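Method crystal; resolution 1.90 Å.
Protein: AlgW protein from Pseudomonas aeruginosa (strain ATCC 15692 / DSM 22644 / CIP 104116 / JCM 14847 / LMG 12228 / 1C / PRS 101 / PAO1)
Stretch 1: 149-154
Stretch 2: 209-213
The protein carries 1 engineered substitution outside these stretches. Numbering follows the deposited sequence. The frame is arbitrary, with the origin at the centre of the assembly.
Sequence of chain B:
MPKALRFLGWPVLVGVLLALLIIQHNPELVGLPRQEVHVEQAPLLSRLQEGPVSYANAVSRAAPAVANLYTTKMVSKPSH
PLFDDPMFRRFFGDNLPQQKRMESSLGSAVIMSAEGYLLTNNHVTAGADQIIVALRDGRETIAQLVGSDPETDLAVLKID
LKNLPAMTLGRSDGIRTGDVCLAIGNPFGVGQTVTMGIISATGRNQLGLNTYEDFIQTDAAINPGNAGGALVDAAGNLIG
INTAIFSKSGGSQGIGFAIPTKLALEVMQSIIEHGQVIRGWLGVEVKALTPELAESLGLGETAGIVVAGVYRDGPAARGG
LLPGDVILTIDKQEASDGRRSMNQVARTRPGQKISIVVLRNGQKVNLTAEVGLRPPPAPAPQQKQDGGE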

# COMPACT_ATOMS: atom_id res chain seq x y z
N ASP B 149 -2.35 17.04 -25.26
CA ASP B 149 -3.32 16.12 -25.87
C ASP B 149 -4.31 15.67 -24.81
O ASP B 149 -4.18 14.59 -24.22
CB ASP B 149 -2.64 14.92 -26.54
CG ASP B 149 -3.65 13.95 -27.18
OD1 ASP B 149 -4.66 14.41 -27.76
OD2 ASP B 149 -3.46 12.73 -27.12
N PRO B 150 -5.33 16.47 -24.56
CA PRO B 150 -6.31 16.13 -23.53
C PRO B 150 -6.96 14.78 -23.71
O PRO B 150 -7.43 14.20 -22.73
CB PRO B 150 -7.33 17.26 -23.65
CG PRO B 150 -6.53 18.43 -24.18
CD PRO B 150 -5.52 17.83 -25.09
N GLU B 151 -7.05 14.25 -24.92
CA GLU B 151 -7.84 13.03 -25.04
C GLU B 151 -7.03 11.80 -24.67
O GLU B 151 -7.60 10.72 -24.56
CB GLU B 151 -8.46 12.93 -26.42
CG GLU B 151 -9.23 14.21 -26.80
CD GLU B 151 -10.47 13.96 -27.65
OE1 GLU B 151 -11.30 13.11 -27.26
OE2 GLU B 151 -10.62 14.63 -28.69
N THR B 152 -5.72 11.93 -24.48
CA THR B 152 -4.96 10.87 -23.82
C THR B 152 -4.39 11.30 -22.48
O THR B 152 -3.63 10.53 -21.88
CB THR B 152 -3.81 10.38 -24.70
OG1 THR B 152 -2.90 11.47 -24.90
CG2 THR B 152 -4.30 9.85 -26.05
N ASP B 153 -4.68 12.52 -22.03
CA ASP B 153 -4.06 13.14 -20.84
C ASP B 153 -2.54 13.18 -20.96
O ASP B 153 -1.82 12.83 -20.01
CB ASP B 153 -4.48 12.41 -19.56
CG ASP B 153 -4.25 13.26 -18.29
OD1 ASP B 153 -3.91 14.47 -18.40
OD2 ASP B 153 -4.38 12.70 -17.17
N LEU B 154 -2.02 13.65 -22.10
CA LEU B 154 -0.57 13.81 -22.23
C LEU B 154 -0.20 15.22 -22.65
O LEU B 154 -1.00 15.95 -23.25
CB LEU B 154 0.03 12.78 -23.23
CG LEU B 154 -0.07 11.31 -22.74
CD1 LEU B 154 0.22 10.29 -23.86
CD2 LEU B 154 0.90 11.07 -21.58
N LEU B 209 -11.76 7.66 -17.74
CA LEU B 209 -10.90 8.81 -17.46
C LEU B 209 -10.56 9.61 -18.70
O LEU B 209 -10.64 10.84 -18.69
CB LEU B 209 -9.61 8.35 -16.78
CG LEU B 209 -9.88 7.60 -15.48
CD1 LEU B 209 -8.59 7.09 -14.86
CD2 LEU B 209 -10.60 8.52 -14.52
N ASN B 210 -10.16 8.93 -19.78
CA ASN B 210 -9.75 9.60 -21.01
C ASN B 210 -10.47 8.96 -22.19
O ASN B 210 -10.98 7.84 -22.09
CB ASN B 210 -8.23 9.52 -21.22
CG ASN B 210 -7.45 10.20 -20.12
OD1 ASN B 210 -7.83 11.28 -19.66
ND2 ASN B 210 -6.37 9.58 -19.70
N THR B 211 -10.51 9.69 -23.31
CA THR B 211 -11.16 9.15 -24.50
C THR B 211 -10.41 7.92 -25.02
O THR B 211 -11.03 6.90 -25.34
CB THR B 211 -11.28 10.22 -25.58
OG1 THR B 211 -12.20 11.23 -25.15
CG2 THR B 211 -11.81 9.61 -26.87
N TYR B 212 -9.09 8.00 -25.10
CA TYR B 212 -8.26 6.89 -25.57
C TYR B 212 -7.49 6.29 -24.39
O TYR B 212 -6.46 6.83 -23.98
CB TYR B 212 -7.32 7.37 -26.67
CG TYR B 212 -8.06 8.08 -27.81
CD1 TYR B 212 -8.75 7.34 -28.77
CD2 TYR B 212 -8.05 9.47 -27.93
CE1 TYR B 212 -9.43 7.98 -29.82
CE2 TYR B 212 -8.72 10.11 -28.98
CZ TYR B 212 -9.40 9.35 -29.92
OH TYR B 212 -10.07 9.97 -30.96
N GLU B 213 -7.97 5.16 -23.88
CA GLU B 213 -7.44 4.52 -22.68
C GLU B 213 -6.84 3.17 -23.02
O GLU B 213 -7.44 2.39 -23.77
CB GLU B 213 -8.53 4.30 -21.64
CG GLU B 213 -9.19 5.54 -21.19
CD GLU B 213 -10.15 5.30 -20.04
OE1 GLU B 213 -10.73 4.19 -19.98
OE2 GLU B 213 -10.32 6.20 -19.20
O HOH W 1 -4.77 7.71 -21.78

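What holds the two stretches together most firmly? Two hydrogen bonds do, and both converge on Glu-151. Its carbonyl oxygen accepts from the backbone of the other stretch, with Tyr-212 N lying 3.1 Å from Glu-151 O and an N-H...O angle of 171°, close to the straight line that favours such a bond. The second bond is made by side chains: Thr-211 OG1 donates to Glu-151 OE1 over 3.0 Å. A carboxylate oxygen, carrying part of a negative charge, is a strong acceptor for a hydroxyl, and the other carboxylate oxygen, OE2, is hydrogen-bonded elsewhere in the structure. Glu-151 thus offers its neighbour one acceptor from the main chain and one from the side chain.

How are the backbones arranged so that these bonds can form? Each loop is brought close to the other around Glu-151 and Thr-211, whose CA atoms are 5.1 Å apart, with the CA atoms of Thr-152 and Tyr-212 following at 5.5 Å. A bridging water extends the link: water 1 donates to Thr-152 O at 3.0 Å and to Tyr-212 O at 2.9 Å. Because two carbonyl oxygens are both acceptors, they cannot bond to each other directly, and a water with two protons to give satisfies both.

What keeps each loop in shape for this meeting? In the first stretch the backbone folds back on itself, Asp-149 N donating to Leu-154 O over 2.7 Å and Leu-154 N to Asp-149 O over 3.2 Å. Within this turn Thr-152 N also reaches Asp-149 O, at 3.1 Å, while Thr-152 OG1 donates to Asp-149 OD2 in a short bond of 2.6 Å. The second stretch is tied by the carboxylate of Glu-213, whose CA-to-CB bond points away from the first stretch. Its OE2 accepts from Leu-209 N at 2.5 Å and from Asn-210 N at 2.8 Å, so that one side chain gathers two successive backbone amides.

Which side chains pack around this polar centre? Tyr-212 lays its ring carbon CD2 3.8 Å from Glu-151 CB, and its own CB sits 4.0 Å from Thr-152 CG2. These are van der Waals contacts between carbons, in which the aliphatic base of a charged residue and the methyl of a threonine cover part of the tyrosine. Asn-210 directs its CA-to-CB bond toward the first stretch, and its CB comes within 3.6 Å of Glu-151 O, close to the carbonyl that receives the Tyr-212 amide. Asp-153 points its CA-to-CB bond toward the second stretch as well, bringing its side chain up to that of Asn-210. Altogether the contact buries 301 Å², counting both sides; Glu-151 has the largest area covered, in keeping with its role in both direct hydrogen bonds and in the packing against Tyr-212.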